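Long-range contacts in geranylgeranyl pyrophosphate synthase (Corynebacterium glutamicum, PDB 3LK5), which probably condenses dimethylallyl diphosphate with isopentenyl diphosphate, a magnesium-dependent step in the building of isoprenoid chains: residues F99-C103 and A155-A159; I65-A70 and Y219-L225; L54-V58 and A102-I106; P22-R26 and L59-R64; A252-R256 and I366-E370. All blocks are in the same frame, centred on the assembly; numbering follows the deposited sequence.

Interactions 1 and 2 are the buried ones. Interaction 1 is apolar helix packing beside the dimer interface, whereas interaction 2 has an apolar centre with a weak polar bond at its edge. Interaction 3 shares Ala102 and Cys103 of helix 87-111 with interaction 1. It extends the same apolar layer to the surface, with Phe57 and Leu105 exposed. Interactions 4 and 5 are partly buried and rely on arginines that reach main-chain carbonyls, both at helix ends, Leu59 O of helix 45-59 and Thr369 O of helix 355-369. Side chains tie the set together: Gln101 OE1 meets Tyr219 OH between interactions 1 and 2, and Arg64 NH1 meets Val58 O between interactions 4 and 3.

Interaction 1: residues F99-C103 and A155-A159; sequences FIQAC and ALVWA
Set two alpha-helical segments, 99-103 and 155-159, nearly antiparallel at -164° with their axes 7.7 Å apart. In this register Phe99 CA is 4.9 Å from Ala159 CA, and Ile100 CA 5.5 Å from Leu156 CA. The close approach is allowed where alanines, Ala155 and Ala159, meet the other helix. The methyl of Ala155 is a bump in the hollow formed by Phe99, Ala102 and Cys103: its CB is 4.1 Å from Phe99 CD1, 4.2 Å from Ala102 CB and 4.0 Å from Cys103 N. One turn on, Ala159 CB drops into the notch between Phe99 CB (3.6 Å) and Ile100 CG1 (3.5 Å). These helices, 87-111 and 144-164, belong to the all-helical core of the trans-prenyl synthase fold, and helix 87-111 also carries Asp108, which binds magnesium, though no metal is bound to this chain. The large bump is Phe99. With chi1 at m, its ring lays one face against the CB of Trp158, 4.2 Å from the centroid and 3° off the normal, a CH-pi contact. Phe99 CE1 in turn meets the edge of the indole, 4.2 Å from Trp158 CE3. Phe32 of helix 21-43 packs on both aromatic rings. Past Cys103, whose SG lies 4.1 Å from Leu156 CB, begins the second subunit: its Leu156 packs on Leu156 here, and its Thr185 OG1 is hydrogen-bonded to Trp158 NE1.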
# COMPACT_ATOMS: atom_id res chain seq x y z
N PHE A 99 3.35 8.41 -7.12
CA PHE A 99 2.39 7.35 -6.75
C PHE A 99 2.26 7.17 -5.25
O PHE A 99 1.17 6.86 -4.75
CB PHE A 99 2.76 6.04 -7.45
CG PHE A 99 2.29 5.96 -8.85
CD1 PHE A 99 0.93 6.00 -9.16
CD2 PHE A 99 3.21 5.77 -9.88
CE1 PHE A 99 0.48 5.87 -10.47
CE2 PHE A 99 2.77 5.64 -11.19
CZ PHE A 99 1.39 5.70 -11.48
N ILE A 100 3.35 7.34 -4.52
CA ILE A 100 3.28 7.31 -3.05
C ILE A 100 2.37 8.44 -2.63
O ILE A 100 1.46 8.25 -1.81
CB ILE A 100 4.64 7.48 -2.39
CG1 ILE A 100 5.55 6.33 -2.84
CG2 ILE A 100 4.49 7.44 -0.82
CD1 ILE A 100 6.93 6.35 -2.16
N GLN A 101 2.59 9.62 -3.21
CA GLN A 101 1.78 10.78 -2.81
C GLN A 101 0.31 10.60 -3.19
O GLN A 101 -0.58 11.07 -2.46
CB GLN A 101 2.36 12.06 -3.44
CG GLN A 101 1.51 13.33 -3.24
CD GLN A 101 1.50 13.87 -1.82
OE1 GLN A 101 1.91 13.21 -0.84
NE2 GLN A 101 1.00 15.09 -1.70
N ALA A 102 0.05 9.99 -4.35
CA ALA A 102 -1.33 9.74 -4.75
C ALA A 102 -2.00 8.87 -3.68
O ALA A 102 -3.14 9.16 -3.28
CB ALA A 102 -1.42 9.09 -6.10
N CYS A 103 -1.33 7.80 -3.25
CA CYS A 103 -1.92 6.93 -2.20
C CYS A 103 -2.16 7.73 -0.93
O CYS A 103 -3.23 7.63 -0.32
CB CYS A 103 -1.00 5.75 -1.87
SG CYS A 103 -1.73 4.63 -0.58
N ALA A 155 -1.92 2.53 -6.33
CA ALA A 155 -0.89 3.57 -6.47
C ALA A 155 0.35 3.17 -5.68
O ALA A 155 1.46 3.35 -6.15
CB ALA A 155 -1.42 4.90 -5.99
N LEU A 156 0.16 2.61 -4.50
CA LEU A 156 1.32 2.26 -3.69
C LEU A 156 2.14 1.11 -4.28
O LEU A 156 3.38 1.18 -4.29
CB LEU A 156 0.90 2.01 -2.21
CG LEU A 156 2.02 1.70 -1.20
CD1 LEU A 156 3.08 2.85 -1.14
CD2 LEU A 156 1.35 1.54 0.19
N VAL A 157 1.46 0.08 -4.78
CA VAL A 157 2.18 -1.01 -5.46
C VAL A 157 2.84 -0.52 -6.75
O VAL A 157 3.96 -0.93 -7.07
CB VAL A 157 1.35 -2.36 -5.66
CG1 VAL A 157 0.83 -2.88 -4.31
CG2 VAL A 157 0.27 -2.23 -6.62
N TRP A 158 2.21 0.41 -7.44
CA TRP A 158 2.83 0.93 -8.67
C TRP A 158 4.02 1.87 -8.39
O TRP A 158 4.91 1.97 -9.23
CB TRP A 158 1.77 1.63 -9.53
CG TRP A 158 0.91 0.60 -10.24
CD1 TRP A 158 1.10 -0.76 -10.28
CD2 TRP A 158 -0.23 0.88 -11.06
NE1 TRP A 158 0.08 -1.37 -11.05
CE2 TRP A 158 -0.72 -0.36 -11.54
CE3 TRP A 158 -0.91 2.07 -11.40
CZ2 TRP A 158 -1.85 -0.44 -12.36
CZ3 TRP A 158 -2.05 1.99 -12.20
CH2 TRP A 158 -2.50 0.74 -12.68
N ALA A 159 3.99 2.58 -7.26
CA ALA A 159 5.20 3.35 -6.85
C ALA A 159 6.39 2.40 -6.78
O ALA A 159 7.49 2.68 -7.30
CB ALA A 159 5.01 4.06 -5.49

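Interaction 2: residues I65-A70 and Y219-L225; sequences IRPLYA and YTIARPL
The ring of Tyr69 (chi1 m) forms the apolar centre. Ile221 CG2 stands over one face, 3.7 Å from the ring centroid and 7° off the normal, a CH-pi contact, while Ile221 CD1 is 3.7 Å from Tyr69 CE1. Leu225 CD2 approaches Tyr69 CD2 at 3.8 Å, and Pro224 CB lies 3.9 Å from Tyr69 CB. The helices carrying these residues, 65-70 and 219-225, run roughly parallel at -29° with axes 7.7 Å apart. Arg66 is opposite Thr220 (CA to CA 5.5 Å) and Ala70 opposite Pro224 (4.4 Å), close enough for a CA-H...O contact of 3.1 Å from Ala70 CA to Pro224 O. The second helix has a wide pi-type turn at 219-222 and a kink at Pro224, whose N has no hydrogen to bond the preceding turn. Further out, Ile65 CG2 meets Thr220 CG2 at 3.8 Å. At the polar edge Arg66 (m, t, t) stretches across Tyr219: its CD lies 4.0 Å from the ring centroid, and its NH2 gives Thr220 OG1 a weak hydrogen bond of 3.0 Å. Tyr219, its OH bonded to Gln101, has its side chain about 7 Å from that of the magnesium-binding Asp108, facing the active-site side of the prenyl synthase core. With Tyr219 O and Thr220 O unpartnered in the model and the one hydrogen bond weak, apolar and CH-pi packing dominates.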
# COMPACT_ATOMS: atom_id res chain seq x y z
N ILE A 65 6.83 18.32 -6.11
CA ILE A 65 7.95 18.78 -5.27
C ILE A 65 8.85 17.61 -4.87
O ILE A 65 10.08 17.75 -4.77
CB ILE A 65 7.41 19.54 -4.01
CG1 ILE A 65 8.55 20.28 -3.30
CG2 ILE A 65 6.79 18.63 -3.01
CD1 ILE A 65 9.38 21.09 -4.26
N ARG A 66 8.25 16.43 -4.65
CA ARG A 66 9.05 15.29 -4.19
C ARG A 66 9.97 14.76 -5.28
O ARG A 66 11.15 14.63 -5.05
CB ARG A 66 8.18 14.20 -3.49
CG ARG A 66 7.48 14.72 -2.23
CD ARG A 66 6.42 13.77 -1.66
NE ARG A 66 5.69 14.48 -0.61
CZ ARG A 66 4.73 15.38 -0.82
NH1 ARG A 66 4.32 15.67 -2.04
NH2 ARG A 66 4.16 15.99 0.22
N PRO A 67 9.44 14.50 -6.51
CA PRO A 67 10.36 14.14 -7.60
C PRO A 67 11.36 15.25 -7.87
O PRO A 67 12.51 14.98 -8.19
CB PRO A 67 9.44 14.02 -8.84
CG PRO A 67 8.11 13.68 -8.29
CD PRO A 67 8.03 14.38 -6.93
N LEU A 68 10.93 16.49 -7.72
CA LEU A 68 11.89 17.61 -7.92
C LEU A 68 13.08 17.56 -6.95
O LEU A 68 14.23 17.74 -7.33
CB LEU A 68 11.14 18.94 -7.79
CG LEU A 68 11.94 20.22 -8.10
CD1 LEU A 68 12.78 20.18 -9.43
CD2 LEU A 68 10.96 21.38 -8.09
N TYR A 69 12.80 17.27 -5.68
CA TYR A 69 13.86 17.11 -4.69
C TYR A 69 14.71 15.88 -4.93
O TYR A 69 15.92 15.95 -4.73
CB TYR A 69 13.33 17.17 -3.24
CG TYR A 69 13.27 18.58 -2.70
CD1 TYR A 69 12.06 19.13 -2.28
CD2 TYR A 69 14.43 19.37 -2.61
CE1 TYR A 69 12.00 20.43 -1.77
CE2 TYR A 69 14.39 20.65 -2.10
CZ TYR A 69 13.17 21.16 -1.67
OH TYR A 69 13.13 22.44 -1.15
N ALA A 70 14.12 14.76 -5.35
CA ALA A 70 14.92 13.60 -5.70
C ALA A 70 15.90 13.93 -6.84
O ALA A 70 17.09 13.58 -6.81
CB ALA A 70 14.01 12.40 -6.08
N TYR A 219 9.41 12.96 4.61
CA TYR A 219 8.67 12.47 3.46
C TYR A 219 8.83 13.36 2.22
O TYR A 219 8.97 12.87 1.10
CB TYR A 219 7.20 12.39 3.87
CG TYR A 219 6.28 12.10 2.72
CD1 TYR A 219 6.52 10.99 1.88
CD2 TYR A 219 5.14 12.87 2.50
CE1 TYR A 219 5.67 10.71 0.83
CE2 TYR A 219 4.25 12.59 1.48
CZ TYR A 219 4.53 11.50 0.65
OH TYR A 219 3.71 11.22 -0.39
N THR A 220 8.84 14.67 2.43
CA THR A 220 8.66 15.59 1.30
C THR A 220 9.97 16.10 0.76
O THR A 220 10.08 16.38 -0.45
CB THR A 220 7.73 16.76 1.73
OG1 THR A 220 6.47 16.22 2.15
CG2 THR A 220 7.54 17.82 0.59
N ILE A 221 10.96 16.24 1.64
CA ILE A 221 12.20 16.84 1.25
C ILE A 221 13.43 16.02 1.56
O ILE A 221 14.24 15.75 0.66
CB ILE A 221 12.38 18.29 1.90
CG1 ILE A 221 11.12 19.12 1.64
CG2 ILE A 221 13.69 18.95 1.33
CD1 ILE A 221 11.35 20.72 1.81
N ALA A 222 13.60 15.64 2.83
CA ALA A 222 14.85 14.98 3.20
C ALA A 222 15.06 13.63 2.53
O ALA A 222 16.12 13.37 1.96
CB ALA A 222 15.00 14.83 4.74
N ARG A 223 14.06 12.76 2.61
CA ARG A 223 14.25 11.47 1.97
C ARG A 223 14.27 11.52 0.42
O ARG A 223 15.03 10.77 -0.17
CB ARG A 223 13.27 10.38 2.48
CG ARG A 223 13.41 10.01 3.97
CD ARG A 223 14.78 9.44 4.29
NE ARG A 223 14.80 8.91 5.68
CZ ARG A 223 15.90 8.53 6.31
NH1 ARG A 223 17.10 8.57 5.70
NH2 ARG A 223 15.83 8.06 7.56
N PRO A 224 13.43 12.36 -0.23
CA PRO A 224 13.62 12.46 -1.70
C PRO A 224 15.06 12.89 -2.03
O PRO A 224 15.65 12.33 -2.93
CB PRO A 224 12.58 13.53 -2.11
CG PRO A 224 11.40 13.19 -1.15
CD PRO A 224 12.17 13.01 0.19
N LEU A 225 15.62 13.88 -1.32
CA LEU A 225 17.03 14.29 -1.59
C LEU A 225 17.97 13.11 -1.39
O LEU A 225 18.86 12.87 -2.20
CB LEU A 225 17.50 15.40 -0.61
CG LEU A 225 16.94 16.78 -1.04
CD1 LEU A 225 17.02 17.79 0.14
CD2 LEU A 225 17.61 17.34 -2.31

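Interaction 3: residues L54-V58 and A102-I106; sequences LRSFV and ACALI
In the all-helical trans-prenyl synthase fold, helix 45-59 crosses helix 87-111, the helix that leads to the magnesium-binding residues Asp108, near its end, and Asp112, just beyond it. Make 54-58 and 102-106 regular alpha-helix, crossing at 104° with axes a wide 11.2 Å apart; the closest CA pair is Val58 with Ala102, at 6.3 Å. Longer side chains, mainly Phe57, Leu54 and Ile106, bridge most of the gap, and the side-chain contacts are apolar. The aromatic part belongs to Phe57, whose chi1 at t carries the ring across to the other helix. The ring's edge meets Leu105, CZ being 3.8 Å from Leu105 CB, while Phe57 CE2 lies 3.8 Å from Ile106 CG1 and 4.2 Å from Ala102 CB. Phe57 and Leu105 remain largely exposed, so this end of the contact is at the surface. The aliphatic part is more sheltered. Ile106 (m, t) points at helix 45-59, and Leu54 (t, p) swings its tip round so that its CD1 lies 3.8 Å from Ile106 CD1. On the inner side Leu54 also packs on Trp158 and Val58 on Leu29. Val58, also buried, takes chi1 t and sets its CG2 3.8 Å from the CB of Ala102.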
# COMPACT_ATOMS: atom_id res chain seq x y z
N LEU A 54 -7.82 6.96 -11.25
CA LEU A 54 -6.53 7.13 -10.61
C LEU A 54 -5.58 7.89 -11.55
O LEU A 54 -4.84 8.77 -11.13
CB LEU A 54 -5.94 5.74 -10.20
CG LEU A 54 -4.50 5.74 -9.67
CD1 LEU A 54 -4.38 6.61 -8.43
CD2 LEU A 54 -3.97 4.31 -9.39
N ARG A 55 -5.61 7.51 -12.83
CA ARG A 55 -4.80 8.15 -13.87
C ARG A 55 -5.05 9.65 -13.93
O ARG A 55 -4.08 10.44 -13.93
CB ARG A 55 -5.07 7.53 -15.23
CG ARG A 55 -4.28 8.19 -16.36
CD ARG A 55 -4.74 7.73 -17.73
NE ARG A 55 -3.98 8.40 -18.80
CZ ARG A 55 -3.03 7.81 -19.52
NH1 ARG A 55 -2.73 6.52 -19.33
NH2 ARG A 55 -2.39 8.49 -20.46
N SER A 56 -6.33 10.06 -13.99
CA SER A 56 -6.66 11.48 -13.97
C SER A 56 -6.11 12.17 -12.74
O SER A 56 -5.58 13.30 -12.82
CB SER A 56 -8.18 11.73 -14.05
OG SER A 56 -8.67 11.20 -15.27
N PHE A 57 -6.25 11.52 -11.58
CA PHE A 57 -5.82 12.13 -10.34
C PHE A 57 -4.30 12.36 -10.31
O PHE A 57 -3.82 13.42 -9.90
CB PHE A 57 -6.27 11.26 -9.16
CG PHE A 57 -5.97 11.83 -7.81
CD1 PHE A 57 -6.73 12.90 -7.29
CD2 PHE A 57 -4.95 11.30 -7.03
CE1 PHE A 57 -6.45 13.44 -6.03
CE2 PHE A 57 -4.65 11.83 -5.77
CZ PHE A 57 -5.41 12.89 -5.25
N VAL A 58 -3.55 11.37 -10.80
CA VAL A 58 -2.08 11.40 -10.77
C VAL A 58 -1.56 12.41 -11.81
O VAL A 58 -0.61 13.18 -11.57
CB VAL A 58 -1.53 9.95 -11.09
CG1 VAL A 58 -0.03 9.96 -11.37
CG2 VAL A 58 -1.85 9.01 -9.92
N ALA A 102 0.05 9.99 -4.35
CA ALA A 102 -1.33 9.74 -4.75
C ALA A 102 -2.00 8.87 -3.68
O ALA A 102 -3.14 9.16 -3.28
CB ALA A 102 -1.42 9.09 -6.10
N CYS A 103 -1.33 7.80 -3.25
CA CYS A 103 -1.92 6.93 -2.20
C CYS A 103 -2.16 7.73 -0.93
O CYS A 103 -3.23 7.63 -0.32
CB CYS A 103 -1.00 5.75 -1.87
SG CYS A 103 -1.73 4.63 -0.58
N ALA A 104 -1.16 8.50 -0.52
CA ALA A 104 -1.28 9.31 0.69
C ALA A 104 -2.52 10.23 0.64
O ALA A 104 -3.29 10.30 1.61
CB ALA A 104 0.02 10.18 0.88
N LEU A 105 -2.70 10.93 -0.48
CA LEU A 105 -3.82 11.89 -0.60
C LEU A 105 -5.18 11.18 -0.65
O LEU A 105 -6.14 11.63 -0.04
CB LEU A 105 -3.65 12.78 -1.85
CG LEU A 105 -2.44 13.72 -1.96
CD1 LEU A 105 -2.33 14.25 -3.40
CD2 LEU A 105 -2.60 14.90 -1.03
N ILE A 106 -5.24 10.07 -1.40
CA ILE A 106 -6.47 9.30 -1.53
C ILE A 106 -6.88 8.71 -0.17
O ILE A 106 -8.03 8.88 0.27
CB ILE A 106 -6.36 8.23 -2.63
CG1 ILE A 106 -6.23 8.92 -3.99
CG2 ILE A 106 -7.57 7.28 -2.60
CD1 ILE A 106 -5.72 8.00 -5.13

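Interaction 4: residues P22-R26 and L59-R64; sequences PEVVR and LNGGKR
Residues Gly61-Gly62-Lys63-Arg64 spell the GGKR motif of trans-prenyl synthases, which in relatives contributes to binding the isopentenyl diphosphate; here Lys63 N is hydrogen-bonded to a glycerol, probably from the crystallisation liquor. The loop lies against the first turns of helix 21-43. Build 22-26 as alpha-helix and run 59-64 the opposite way, with the CA of Arg64 5.6 Å from that of Pro22 and the CA of Leu59 6.0 Å from that of Arg26. Leu59 ends helix 45-59, Gly61 is extended, a CB on Gly62 at 120/138 would jam against the carbonyl O of Gly61, which calls for glycine, and Arg64 (61/31, left-handed) is the N-cap residue of helix 65-78. Arg64 is the well-satisfied residue: NH1 forms a salt bridge with Glu98 and a hydrogen bond to Val58 O, while NE donates a hydrogen bond to a water. Its aliphatic part packs on the helix, CG 3.6 Å from Pro22 CB and CD 3.8 Å from Val25 CG1. Arg26 (t, t, t) extends alongside and is held less firmly. Its NE makes a weak 3.2 Å hydrogen bond to Leu59 O and its NH2 a weak 3.4 Å one to Asn60 OD1, with Leu59 CB over one face of the guanidinium. The water completes the link between helix and loop: it accepts from Arg64 NE at 2.9 Å and donates to Pro22 O, also at 2.9 Å.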
# COMPACT_ATOMS: atom_id res chain seq x y z
N PRO A 22 8.20 19.59 -13.55
CA PRO A 22 6.92 18.87 -13.43
C PRO A 22 6.40 18.33 -14.76
O PRO A 22 5.68 17.32 -14.76
CB PRO A 22 5.96 19.91 -12.85
CG PRO A 22 6.85 20.85 -12.11
CD PRO A 22 8.16 20.89 -12.85
N GLU A 23 6.73 19.00 -15.87
CA GLU A 23 6.33 18.51 -17.21
C GLU A 23 6.97 17.17 -17.52
O GLU A 23 6.33 16.25 -18.05
CB GLU A 23 6.71 19.54 -18.31
CG GLU A 23 6.03 20.86 -18.12
CD GLU A 23 6.53 21.89 -19.12
OE1 GLU A 23 7.49 21.63 -19.89
OE2 GLU A 23 5.92 22.95 -19.15
N VAL A 24 8.25 17.06 -17.16
CA VAL A 24 9.00 15.82 -17.36
C VAL A 24 8.38 14.71 -16.48
O VAL A 24 8.22 13.61 -16.95
CB VAL A 24 10.51 16.02 -17.02
CG1 VAL A 24 11.25 14.72 -17.09
CG2 VAL A 24 11.14 17.03 -18.03
N VAL A 25 8.04 15.04 -15.24
CA VAL A 25 7.44 14.06 -14.32
C VAL A 25 6.12 13.54 -14.92
O VAL A 25 5.90 12.33 -14.97
CB VAL A 25 7.21 14.65 -12.93
CG1 VAL A 25 6.36 13.70 -12.01
CG2 VAL A 25 8.58 15.00 -12.28
N ARG A 26 5.27 14.45 -15.40
CA ARG A 26 4.00 14.06 -16.04
C ARG A 26 4.22 13.14 -17.22
O ARG A 26 3.49 12.14 -17.36
CB ARG A 26 3.17 15.29 -16.45
CG ARG A 26 1.73 14.95 -16.90
CD ARG A 26 0.99 16.26 -17.31
NE ARG A 26 -0.46 16.03 -17.51
CZ ARG A 26 -1.03 15.46 -18.58
NH1 ARG A 26 -0.29 14.97 -19.57
NH2 ARG A 26 -2.36 15.34 -18.63
N LEU A 59 -2.16 12.36 -13.00
CA LEU A 59 -1.66 13.21 -14.09
C LEU A 59 -2.08 14.68 -13.99
O LEU A 59 -1.32 15.56 -14.44
CB LEU A 59 -2.02 12.66 -15.47
CG LEU A 59 -1.49 11.28 -15.86
CD1 LEU A 59 -1.98 10.92 -17.27
CD2 LEU A 59 0.06 11.19 -15.75
N ASN A 60 -3.25 14.96 -13.41
CA ASN A 60 -3.89 16.27 -13.65
C ASN A 60 -3.73 17.32 -12.58
O ASN A 60 -4.40 18.38 -12.62
CB ASN A 60 -5.38 16.14 -13.99
CG ASN A 60 -5.61 15.38 -15.27
OD1 ASN A 60 -4.76 15.36 -16.16
ND2 ASN A 60 -6.77 14.75 -15.37
N GLY A 61 -2.83 17.06 -11.65
CA GLY A 61 -2.46 18.10 -10.71
C GLY A 61 -1.33 17.58 -9.85
O GLY A 61 -0.98 16.40 -9.93
N GLY A 62 -0.80 18.46 -9.01
CA GLY A 62 0.36 18.15 -8.19
C GLY A 62 1.49 19.12 -8.52
O GLY A 62 1.73 19.40 -9.70
N LYS A 63 2.19 19.62 -7.51
CA LYS A 63 3.37 20.45 -7.73
C LYS A 63 4.66 19.64 -8.08
O LYS A 63 5.65 20.20 -8.56
CB LYS A 63 3.63 21.33 -6.50
CG LYS A 63 2.53 22.38 -6.21
CD LYS A 63 2.46 23.51 -7.27
CE LYS A 63 3.59 24.56 -7.13
NZ LYS A 63 3.37 25.48 -5.97
N ARG A 64 4.62 18.32 -7.86
CA ARG A 64 5.77 17.43 -8.14
C ARG A 64 7.03 17.79 -7.31
O ARG A 64 8.16 17.64 -7.79
CB ARG A 64 6.12 17.40 -9.64
CG ARG A 64 4.89 17.29 -10.61
CD ARG A 64 3.95 16.11 -10.29
NE ARG A 64 2.99 15.99 -11.40
CZ ARG A 64 1.98 15.14 -11.47
NH1 ARG A 64 1.75 14.27 -10.48
NH2 ARG A 64 1.18 15.17 -12.53
O HOH W 1 3.02 17.66 -13.74

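Interaction 5: residues A252-R256 and I366-E370; sequences AFQLR and IRSTE
Arg256 gives two hydrogen bonds to a single acceptor, Thr369 O: one from NE at 2.9 Å and one from NH2 at 3.2 Å. Thr369 is the last residue of helix 355-369, so the guanidinium binds a carbonyl at the C-terminal end of that helix, reaching it from helix 236-263. Phe253-Gln254 open the FQxxDD signature, the second aspartate-rich motif of the trans-prenyl synthase family. Arg256 takes t, p, p to curl toward Thr369, and its NH1 has a salt-bridge partner in Glu334 of helix 329-347. The carboxylate of Glu370, poorly ordered, adds nearby charge only, OE1 being 4.5 Å from Arg256 NE. Keep 252-256 helical and bring Thr369 up to Phe253, CA to CA 4.8 Å. Ser368 O then meets the edge of the Phe253 ring (chi1 t), 3.4 Å from CD1. Thr369, with chi1 p, directs OG1 to Thr341 and Ala365 O, and its methyl CG2 rests 3.6 Å from Ala252 CB.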
# COMPACT_ATOMS: atom_id res chain seq x y z
N ALA A 252 9.96 23.77 8.21
CA ALA A 252 9.52 25.15 7.89
C ALA A 252 8.39 25.14 6.86
O ALA A 252 7.45 25.95 6.94
CB ALA A 252 10.72 25.99 7.40
N PHE A 253 8.49 24.25 5.86
CA PHE A 253 7.45 24.15 4.85
C PHE A 253 6.10 23.78 5.49
O PHE A 253 5.08 24.38 5.14
CB PHE A 253 7.88 23.09 3.80
CG PHE A 253 6.78 22.65 2.88
CD1 PHE A 253 6.42 23.43 1.78
CD2 PHE A 253 6.13 21.42 3.10
CE1 PHE A 253 5.41 23.00 0.88
CE2 PHE A 253 5.10 20.98 2.21
CZ PHE A 253 4.75 21.79 1.11
N GLN A 254 6.08 22.80 6.40
CA GLN A 254 4.80 22.43 7.03
C GLN A 254 4.27 23.60 7.87
O GLN A 254 3.06 23.86 7.88
CB GLN A 254 4.95 21.24 7.97
CG GLN A 254 3.55 20.78 8.48
CD GLN A 254 2.63 20.46 7.35
OE1 GLN A 254 3.01 19.69 6.47
NE2 GLN A 254 1.44 21.05 7.32
N LEU A 255 5.17 24.25 8.58
CA LEU A 255 4.74 25.45 9.39
C LEU A 255 4.12 26.53 8.50
O LEU A 255 3.09 27.11 8.86
CB LEU A 255 5.88 26.02 10.20
CG LEU A 255 6.48 25.11 11.29
CD1 LEU A 255 7.68 25.84 11.91
CD2 LEU A 255 5.44 24.73 12.37
N ARG A 256 4.74 26.79 7.35
CA ARG A 256 4.16 27.75 6.38
C ARG A 256 2.79 27.27 5.92
O ARG A 256 1.85 28.07 5.79
CB ARG A 256 5.08 27.96 5.16
CG ARG A 256 4.48 28.89 4.06
CD ARG A 256 4.09 30.31 4.63
NE ARG A 256 5.29 31.00 5.07
CZ ARG A 256 5.34 31.98 5.99
NH1 ARG A 256 4.23 32.40 6.60
NH2 ARG A 256 6.53 32.51 6.29
N ILE A 366 13.26 28.83 -0.40
CA ILE A 366 12.63 30.13 -0.22
C ILE A 366 11.19 30.16 -0.72
O ILE A 366 10.31 30.65 -0.01
CB ILE A 366 13.56 31.25 -0.78
CG1 ILE A 366 14.81 31.34 0.12
CG2 ILE A 366 12.81 32.58 -0.86
CD1 ILE A 366 16.08 31.93 -0.55
N ARG A 367 10.94 29.59 -1.90
CA ARG A 367 9.56 29.38 -2.36
C ARG A 367 8.74 28.55 -1.35
O ARG A 367 7.61 28.93 -1.04
CB ARG A 367 9.50 28.74 -3.76
CG ARG A 367 10.23 29.51 -4.86
CD ARG A 367 9.56 29.34 -6.23
NE ARG A 367 10.52 29.41 -7.34
CZ ARG A 367 11.32 30.44 -7.59
NH1 ARG A 367 11.32 31.51 -6.80
NH2 ARG A 367 12.14 30.39 -8.63
N SER A 368 9.29 27.44 -0.84
CA SER A 368 8.58 26.53 0.07
C SER A 368 8.16 27.15 1.43
O SER A 368 7.11 26.79 2.00
CB SER A 368 9.42 25.29 0.37
OG SER A 368 9.67 24.51 -0.79
N THR A 369 8.99 28.04 1.94
CA THR A 369 8.87 28.50 3.32
C THR A 369 8.57 30.00 3.40
O THR A 369 8.02 30.45 4.40
CB THR A 369 10.18 28.22 4.11
OG1 THR A 369 11.19 29.12 3.67
CG2 THR A 369 10.67 26.80 3.89
N GLU A 370 8.95 30.73 2.35
CA GLU A 370 9.06 32.22 2.32
C GLU A 370 9.53 32.88 3.62
O GLU A 370 10.68 32.72 4.03
CB GLU A 370 7.77 32.87 1.81
CG GLU A 370 7.68 32.88 0.30
CD GLU A 370 6.40 32.24 -0.19
OE1 GLU A 370 5.70 31.58 0.63
OE2 GLU A 370 6.10 32.40 -1.40